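Local coordinates for protein superoxide dismutase [Fe] (PDB 1B06) that converts superoxide radicals into hydrogen peroxide and molecular oxygen with one iron ion bound per subunit, at residues Gly36-Tyr41 / Lys82-Tyr87; Ser126-Pro131 / Asp186-Trp191; Val169-His174 / Asn182-Tyr187. One frame throughout, in Å; residues are numbered along the deposited sequence.

Contact 1 (Gly36-Tyr41 / Lys82-Tyr87). With FE (Fe (III) ion), chain G.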
# COMPACT_ATOMS: atom_id res chain seq x y z
N GLY A 36 -6.97 25.34 -0.45
CA GLY A 36 -7.02 24.45 -1.59
C GLY A 36 -7.11 22.99 -1.21
O GLY A 36 -8.16 22.36 -1.36
N HIS A 37 -6.01 22.45 -0.69
CA HIS A 37 -5.94 21.04 -0.31
C HIS A 37 -6.88 20.61 0.82
O HIS A 37 -7.72 19.73 0.63
CB HIS A 37 -4.49 20.68 0.04
CG HIS A 37 -3.54 20.89 -1.09
ND1 HIS A 37 -3.36 19.97 -2.10
CD2 HIS A 37 -2.72 21.93 -1.39
CE1 HIS A 37 -2.48 20.43 -2.97
NE2 HIS A 37 -2.07 21.62 -2.56
N HIS A 38 -6.76 21.22 2.00
CA HIS A 38 -7.61 20.83 3.11
C HIS A 38 -9.10 20.92 2.77
O HIS A 38 -9.86 19.98 3.00
CB HIS A 38 -7.30 21.67 4.35
CG HIS A 38 -7.87 21.12 5.62
ND1 HIS A 38 -7.56 21.63 6.86
CD2 HIS A 38 -8.76 20.13 5.84
CE1 HIS A 38 -8.23 20.98 7.79
NE2 HIS A 38 -8.97 20.06 7.19
N LYS A 39 -9.52 22.05 2.21
CA LYS A 39 -10.91 22.23 1.85
C LYS A 39 -11.35 21.11 0.91
O LYS A 39 -12.46 20.60 1.00
CB LYS A 39 -11.11 23.57 1.15
CG LYS A 39 -12.51 23.80 0.62
CD LYS A 39 -13.16 25.01 1.28
CE LYS A 39 -13.21 26.22 0.33
NZ LYS A 39 -12.33 26.08 -0.87
N GLY A 40 -10.47 20.73 -0.00
CA GLY A 40 -10.79 19.69 -0.95
C GLY A 40 -11.02 18.33 -0.32
O GLY A 40 -11.83 17.55 -0.82
N TYR A 41 -10.32 18.04 0.77
CA TYR A 41 -10.48 16.76 1.45
C TYR A 41 -11.83 16.70 2.14
O TYR A 41 -12.45 15.65 2.21
CB TYR A 41 -9.35 16.54 2.47
CG TYR A 41 -7.96 16.40 1.85
CD1 TYR A 41 -7.73 15.52 0.79
CD2 TYR A 41 -6.89 17.15 2.34
CE1 TYR A 41 -6.45 15.40 0.22
CE2 TYR A 41 -5.61 17.03 1.77
CZ TYR A 41 -5.40 16.16 0.72
OH TYR A 41 -4.15 16.07 0.16
N LYS A 82 -8.68 15.13 8.79
CA LYS A 82 -8.31 15.02 10.20
C LYS A 82 -6.84 15.32 10.48
O LYS A 82 -6.52 15.99 11.46
CB LYS A 82 -8.66 13.62 10.71
CG LYS A 82 -10.15 13.29 10.61
CD LYS A 82 -10.52 12.07 11.44
CE LYS A 82 -12.03 11.95 11.59
NZ LYS A 82 -12.54 12.65 12.82
N LEU A 83 -5.95 14.82 9.63
CA LEU A 83 -4.52 15.05 9.83
C LEU A 83 -4.13 16.51 9.63
O LEU A 83 -3.26 17.02 10.33
CB LEU A 83 -3.71 14.15 8.90
CG LEU A 83 -3.76 12.65 9.19
CD1 LEU A 83 -2.79 11.94 8.27
CD2 LEU A 83 -3.41 12.38 10.65
N HIS A 84 -4.77 17.17 8.68
CA HIS A 84 -4.47 18.58 8.43
C HIS A 84 -4.99 19.42 9.59
O HIS A 84 -4.38 20.42 9.97
CB HIS A 84 -5.10 19.04 7.11
CG HIS A 84 -4.25 18.75 5.92
ND1 HIS A 84 -4.31 17.55 5.24
CD2 HIS A 84 -3.26 19.46 5.33
CE1 HIS A 84 -3.40 17.54 4.29
NE2 HIS A 84 -2.75 18.69 4.32
N ALA A 85 -6.12 19.00 10.16
CA ALA A 85 -6.71 19.71 11.28
C ALA A 85 -5.76 19.69 12.47
O ALA A 85 -5.65 20.67 13.20
CB ALA A 85 -8.04 19.07 11.65
N ILE A 86 -5.08 18.57 12.68
CA ILE A 86 -4.14 18.47 13.79
C ILE A 86 -2.90 19.31 13.47
O ILE A 86 -2.38 20.04 14.32
CB ILE A 86 -3.70 17.02 14.02
CG1 ILE A 86 -4.89 16.18 14.48
CG2 ILE A 86 -2.60 16.97 15.07
CD1 ILE A 86 -4.69 14.68 14.30
N TYR A 87 -2.43 19.19 12.23
CA TYR A 87 -1.26 19.89 11.73
C TYR A 87 -1.29 21.40 11.99
O TYR A 87 -0.33 21.97 12.51
CB TYR A 87 -1.12 19.61 10.24
CG TYR A 87 0.07 20.23 9.54
CD1 TYR A 87 1.37 20.04 10.00
CD2 TYR A 87 -0.11 20.98 8.38
CE1 TYR A 87 2.48 20.57 9.30
CE2 TYR A 87 0.98 21.52 7.68
CZ TYR A 87 2.26 21.31 8.14
OH TYR A 87 3.32 21.84 7.44
FE FE G . -0.81 18.70 3.29
O HOH W 1 -0.88 16.63 3.12

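Contact 2 (Ser126-Pro131 / Asp186-Trp191)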
# COMPACT_ATOMS: atom_id res chain seq x y z
N SER A 126 13.95 9.75 10.87
CA SER A 126 12.78 9.00 10.45
C SER A 126 12.00 9.76 9.37
O SER A 126 11.57 9.17 8.37
CB SER A 126 11.87 8.75 11.65
OG SER A 126 12.57 8.08 12.68
N ALA A 127 11.81 11.05 9.59
CA ALA A 127 11.09 11.91 8.64
C ALA A 127 11.76 11.94 7.27
O ALA A 127 11.10 11.96 6.24
CB ALA A 127 11.00 13.33 9.19
N ASN A 128 13.09 11.95 7.27
CA ASN A 128 13.83 11.98 6.03
C ASN A 128 13.88 10.63 5.32
O ASN A 128 14.24 10.57 4.14
CB ASN A 128 15.25 12.47 6.28
CG ASN A 128 15.33 13.97 6.35
OD1 ASN A 128 15.05 14.66 5.37
ND2 ASN A 128 15.71 14.50 7.51
N SER A 129 13.52 9.56 6.03
CA SER A 129 13.53 8.22 5.44
C SER A 129 12.23 7.87 4.72
O SER A 129 12.17 6.89 3.99
CB SER A 129 13.82 7.17 6.52
OG SER A 129 12.66 6.92 7.30
N LEU A 130 11.21 8.69 4.93
CA LEU A 130 9.91 8.48 4.30
C LEU A 130 10.01 8.45 2.77
O LEU A 130 10.45 9.42 2.15
CB LEU A 130 8.94 9.58 4.74
CG LEU A 130 7.63 9.72 3.96
CD1 LEU A 130 6.71 8.56 4.29
CD2 LEU A 130 6.96 11.04 4.31
N PRO A 131 9.63 7.33 2.14
CA PRO A 131 9.71 7.22 0.68
C PRO A 131 8.51 7.85 -0.03
O PRO A 131 7.46 7.23 -0.18
CB PRO A 131 9.79 5.72 0.43
CG PRO A 131 9.09 5.10 1.61
CD PRO A 131 9.15 6.08 2.76
N ASP A 186 15.58 20.68 4.29
CA ASP A 186 15.63 22.07 4.71
C ASP A 186 14.30 22.47 5.34
O ASP A 186 14.27 23.21 6.32
CB ASP A 186 15.90 22.98 3.51
CG ASP A 186 17.31 22.84 2.98
OD1 ASP A 186 17.96 21.81 3.26
OD2 ASP A 186 17.76 23.76 2.27
N TYR A 187 13.21 21.97 4.77
CA TYR A 187 11.87 22.27 5.28
C TYR A 187 11.70 21.68 6.67
O TYR A 187 11.17 22.34 7.57
CB TYR A 187 10.81 21.69 4.32
CG TYR A 187 9.46 21.39 4.94
CD1 TYR A 187 8.64 22.41 5.41
CD2 TYR A 187 9.00 20.08 5.03
CE1 TYR A 187 7.38 22.13 5.96
CE2 TYR A 187 7.74 19.78 5.58
CZ TYR A 187 6.94 20.82 6.04
OH TYR A 187 5.70 20.53 6.58
N LEU A 188 12.16 20.45 6.86
CA LEU A 188 12.05 19.79 8.16
C LEU A 188 12.82 20.54 9.25
O LEU A 188 12.37 20.62 10.39
CB LEU A 188 12.54 18.34 8.07
CG LEU A 188 11.65 17.41 7.25
CD1 LEU A 188 12.40 16.12 6.92
CD2 LEU A 188 10.36 17.13 8.02
N ASN A 189 13.97 21.09 8.89
CA ASN A 189 14.76 21.85 9.85
C ASN A 189 14.04 23.14 10.23
O ASN A 189 14.09 23.58 11.37
CB ASN A 189 16.13 22.18 9.26
CG ASN A 189 17.14 21.08 9.51
OD1 ASN A 189 17.01 20.32 10.46
ND2 ASN A 189 18.14 20.99 8.64
N ALA A 190 13.37 23.75 9.26
CA ALA A 190 12.64 24.99 9.51
C ALA A 190 11.41 24.74 10.37
O ALA A 190 11.10 25.53 11.27
CB ALA A 190 12.21 25.63 8.19
N TRP A 191 10.71 23.64 10.09
CA TRP A 191 9.49 23.27 10.80
C TRP A 191 9.65 23.24 12.33
O TRP A 191 8.73 23.61 13.06
CB TRP A 191 9.00 21.91 10.29
CG TRP A 191 7.93 21.27 11.15
CD1 TRP A 191 6.62 21.64 11.25
CD2 TRP A 191 8.11 20.17 12.05
NE1 TRP A 191 5.97 20.85 12.17
CE2 TRP A 191 6.86 19.94 12.68
CE3 TRP A 191 9.20 19.36 12.40
CZ2 TRP A 191 6.68 18.93 13.63
CZ3 TRP A 191 9.02 18.36 13.35
CH2 TRP A 191 7.77 18.16 13.95

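Contact 3 (Val169-His174 / Asn182-Tyr187). With FE (Fe (III) ion), chain G.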
# COMPACT_ATOMS: atom_id res chain seq x y z
N VAL A 169 4.15 16.12 11.21
CA VAL A 169 4.71 16.94 10.14
C VAL A 169 4.19 16.46 8.81
O VAL A 169 4.30 15.27 8.50
CB VAL A 169 6.24 16.85 10.03
CG1 VAL A 169 6.80 18.20 9.64
CG2 VAL A 169 6.85 16.34 11.30
N ASP A 170 3.66 17.37 8.02
CA ASP A 170 3.14 17.04 6.70
C ASP A 170 4.34 16.97 5.77
O ASP A 170 5.16 17.89 5.74
CB ASP A 170 2.19 18.14 6.21
CG ASP A 170 1.44 17.76 4.94
OD1 ASP A 170 1.77 16.73 4.31
OD2 ASP A 170 0.52 18.51 4.58
N GLU A 171 4.45 15.87 5.02
CA GLU A 171 5.58 15.72 4.10
C GLU A 171 5.16 15.53 2.65
O GLU A 171 5.95 15.06 1.83
CB GLU A 171 6.47 14.56 4.56
CG GLU A 171 7.43 14.95 5.68
CD GLU A 171 8.44 13.87 5.99
OE1 GLU A 171 9.45 13.75 5.27
OE2 GLU A 171 8.21 13.12 6.97
N PHE A 172 3.92 15.89 2.34
CA PHE A 172 3.45 15.84 0.97
C PHE A 172 4.23 16.99 0.33
O PHE A 172 4.48 18.00 0.99
CB PHE A 172 1.95 16.14 0.90
CG PHE A 172 1.09 14.92 0.85
CD1 PHE A 172 1.04 14.03 1.92
CD2 PHE A 172 0.30 14.65 -0.28
CE1 PHE A 172 0.23 12.89 1.88
CE2 PHE A 172 -0.52 13.52 -0.33
CZ PHE A 172 -0.55 12.64 0.76
N GLU A 173 4.61 16.86 -0.93
CA GLU A 173 5.38 17.92 -1.58
C GLU A 173 4.71 19.30 -1.55
O GLU A 173 5.40 20.31 -1.52
CB GLU A 173 5.70 17.52 -3.02
CG GLU A 173 6.68 16.38 -3.10
CD GLU A 173 6.87 15.86 -4.50
OE1 GLU A 173 5.87 15.74 -5.24
OE2 GLU A 173 8.03 15.58 -4.86
N HIS A 174 3.38 19.33 -1.56
CA HIS A 174 2.66 20.61 -1.54
C HIS A 174 2.87 21.39 -0.24
O HIS A 174 2.56 22.58 -0.15
CB HIS A 174 1.16 20.38 -1.77
CG HIS A 174 0.46 19.69 -0.63
ND1 HIS A 174 -0.23 18.50 -0.79
CD2 HIS A 174 0.29 20.04 0.66
CE1 HIS A 174 -0.78 18.16 0.36
NE2 HIS A 174 -0.48 19.08 1.25
N ASN A 182 12.67 20.74 -4.00
CA ASN A 182 12.95 19.37 -3.58
C ASN A 182 13.77 19.25 -2.31
O ASN A 182 14.17 18.15 -1.93
CB ASN A 182 13.65 18.62 -4.71
CG ASN A 182 15.03 19.16 -5.00
OD1 ASN A 182 15.26 20.37 -4.98
ND2 ASN A 182 15.97 18.26 -5.26
N LYS A 183 14.02 20.38 -1.65
CA LYS A 183 14.82 20.37 -0.42
C LYS A 183 13.99 20.08 0.82
O LYS A 183 13.86 20.92 1.71
CB LYS A 183 15.54 21.71 -0.26
CG LYS A 183 17.04 21.60 -0.38
CD LYS A 183 17.50 21.81 -1.80
CE LYS A 183 18.00 23.23 -2.00
NZ LYS A 183 17.29 24.19 -1.11
N ARG A 184 13.45 18.87 0.88
CA ARG A 184 12.62 18.44 1.99
C ARG A 184 13.33 18.54 3.34
O ARG A 184 12.72 18.90 4.35
CB ARG A 184 12.18 17.00 1.73
CG ARG A 184 10.97 16.55 2.52
CD ARG A 184 11.17 15.12 2.97
NE ARG A 184 10.18 14.22 2.38
CZ ARG A 184 10.36 12.92 2.23
NH1 ARG A 184 11.50 12.35 2.62
NH2 ARG A 184 9.40 12.18 1.71
N GLY A 185 14.62 18.22 3.36
CA GLY A 185 15.40 18.28 4.59
C GLY A 185 15.46 19.68 5.16
O GLY A 185 15.41 19.85 6.38
N ASP A 186 15.58 20.68 4.29
CA ASP A 186 15.63 22.07 4.71
C ASP A 186 14.30 22.47 5.34
O ASP A 186 14.27 23.21 6.32
CB ASP A 186 15.90 22.98 3.51
CG ASP A 186 17.31 22.84 2.98
OD1 ASP A 186 17.96 21.81 3.26
OD2 ASP A 186 17.76 23.76 2.27
N TYR A 187 13.21 21.97 4.77
CA TYR A 187 11.87 22.27 5.28
C TYR A 187 11.70 21.68 6.67
O TYR A 187 11.17 22.34 7.57
CB TYR A 187 10.81 21.69 4.32
CG TYR A 187 9.46 21.39 4.94
CD1 TYR A 187 8.64 22.41 5.41
CD2 TYR A 187 9.00 20.08 5.03
CE1 TYR A 187 7.38 22.13 5.96
CE2 TYR A 187 7.74 19.78 5.58
CZ TYR A 187 6.94 20.82 6.04
OH TYR A 187 5.70 20.53 6.58
FE FE G . -0.81 18.70 3.29
O HOH W 2 7.67 14.35 0.17
O HOH W 1 -0.88 16.63 3.12

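Contact 1 (Gly36-Tyr41 / Lys82-Tyr87)
The imidazole of His38 lies with one face over CB of His84, a CH-pi contact in which His84 CB stands 3.7 Å from the centroid of the His38 ring, close to its normal. With CG of His38 anti to the backbone N (chi1 -166°), the ring is carried across to helix 67-89, where His38 CE1 also comes within 3.7 Å of Ala85 N. Both nitrogens of that ring are engaged: ND1 is hydrogen-bonded to Trp88 NE1 and NE2 to His81 ND1. Replacing His38 by an alanine would probably uncover His84 CB and deprive Trp88 NE1 and His81 ND1 of their partner. Farther out along His84, its imidazole is met by Tyr41, whose CE2 approaches His84 CE1 to 3.4 Å; the two ring planes are inclined by 32°, an oblique meeting. His38, Tyr41 and His84 thus form an aromatic cluster that includes an iron ligand. The rotation of the His84 ring is fixed at two points, by the metal bond of His84 NE2 to the iron (2.2 Å) and by the hydrogen bond of ND1 to Gly80 O. Tyr41 OH, in turn, is bonded to His155. The segments belong to the two long helices of the alpha-hairpin domain, whose local axes approach to 10.0 Å at 137°, so that side chains rather than backbones bridge them. Behind helix 67-89, Leu83 and Ile86 pack against strand 165-170, which brings in the iron ligand Asp170.

Contact 2 (Ser126-Pro131 / Asp186-Trp191)
Leu188 turns its CG anti to the carbonyl carbon (chi1 -69°), and with CD1 extended (chi2 165°) the branched end reaches from helix 184-191 across to Ala127 and Asn128 of helix 116-129. Asn128, on the other side, has CG beside its backbone N (chi1 -82°), which swings the amide nearer to the leucine than its CB direction alone would place it. Leu188 CD1 then touches two neighbours: Ala127 CB at 3.9 Å and Asn128 OD1 at 3.4 Å. Both methyls of Leu188 touch Ala127 CB, CD2 of Leu188 lying 4.0 Å from it. The contact is therefore van der Waals throughout, with no hydrogen bond crossing it and only 120 Å² buried in all. The nearest CA atoms, those of Ala127 and Leu188, are 8.0 Å apart, a gap filled by one long side chain meeting a short one. Beside this pair, Ser126 O accepts from both N and OG of Ser129, the OG bond being 2.7 Å long. Val169 of strand 165-170 also touches Leu188, so the leucine joins two helices to a sheet strand, a helix-on-sheet packing that belongs to the mixed alpha/beta C-terminal domain of iron/manganese superoxide dismutases.

Contact 3 (Val169-His174 / Asn182-Tyr187)
The backbone of Asp170 and the side chain of Glu171 meet Tyr187 and Arg184 where the iron-binding Asp-x-x-x-His segment of the superoxide dismutase C-terminal domain runs past the start of helix 184-191. One hydrogen bond crosses the contact: Tyr187 OH donates to Asp170 O at 2.8 Å, in the carbonyl plane and on a lone pair, with a C=O...O angle of 145°. The first torsion of Tyr187, CG anti to the backbone N (chi1 155°), sends the phenol inward to that carbonyl, and the same OH is also bonded to Tyr87 of the alpha-hairpin domain. Within 169-174, Phe172 N reaches Asp170 OD1 at 3.0 Å from above the carboxylate plane, closing an Asx turn that steadies the carboxylate. Charge provides the second link. Glu171 OE1 sits over a face of the Arg184 guanidinium, 3.0 Å from NE; because the oxygen lies well out of the guanidinium plane, no N-H points at it and the pair is held by charge alone, the carboxylate plane being turned 75° from the guanidinium. The other carboxylate oxygen, OE2, is bonded to Thr136 OG1, while Arg184 NH2 holds Leu130 O. One water adds a bridge, donating to Glu171 O and accepting from Arg184 NH2. Apolar contact is slight, Val169 CG1 lying 4.5 Å from Tyr187 CZ. Metal coordination completes the account: Asp170 OD2 and His174 NE2 bind the iron at 1.9 and 2.1 Å, with His33, His84 and a water as the remaining ligands. On the far side of the His174 imidazole from the metal bond, ND1 is hydrogen-bonded to Glu173 OE2 of the third subunit.

Contacts 1 and 3 share the iron and its water, supplying three of the four protein ligands from two different domains; the hydroxyls of Tyr87 and Tyr187, 2.8 Å apart and probably hydrogen-bonded, tie them together again. Contacts 2 and 3 both use helix 184-191 and have centres about 6 Å apart; both are buried, but contact 2 sets leucine methyls against an alanine and the amide of a solvent-exposed asparagine, whereas contact 3 is polar, with ion pair, hydrogen bond and metal ligation. Contact 1, closest to the chain centre, is aromatic and only partly buried. Contacts 1 and 2 both border the second subunit, 1 and 3 the third.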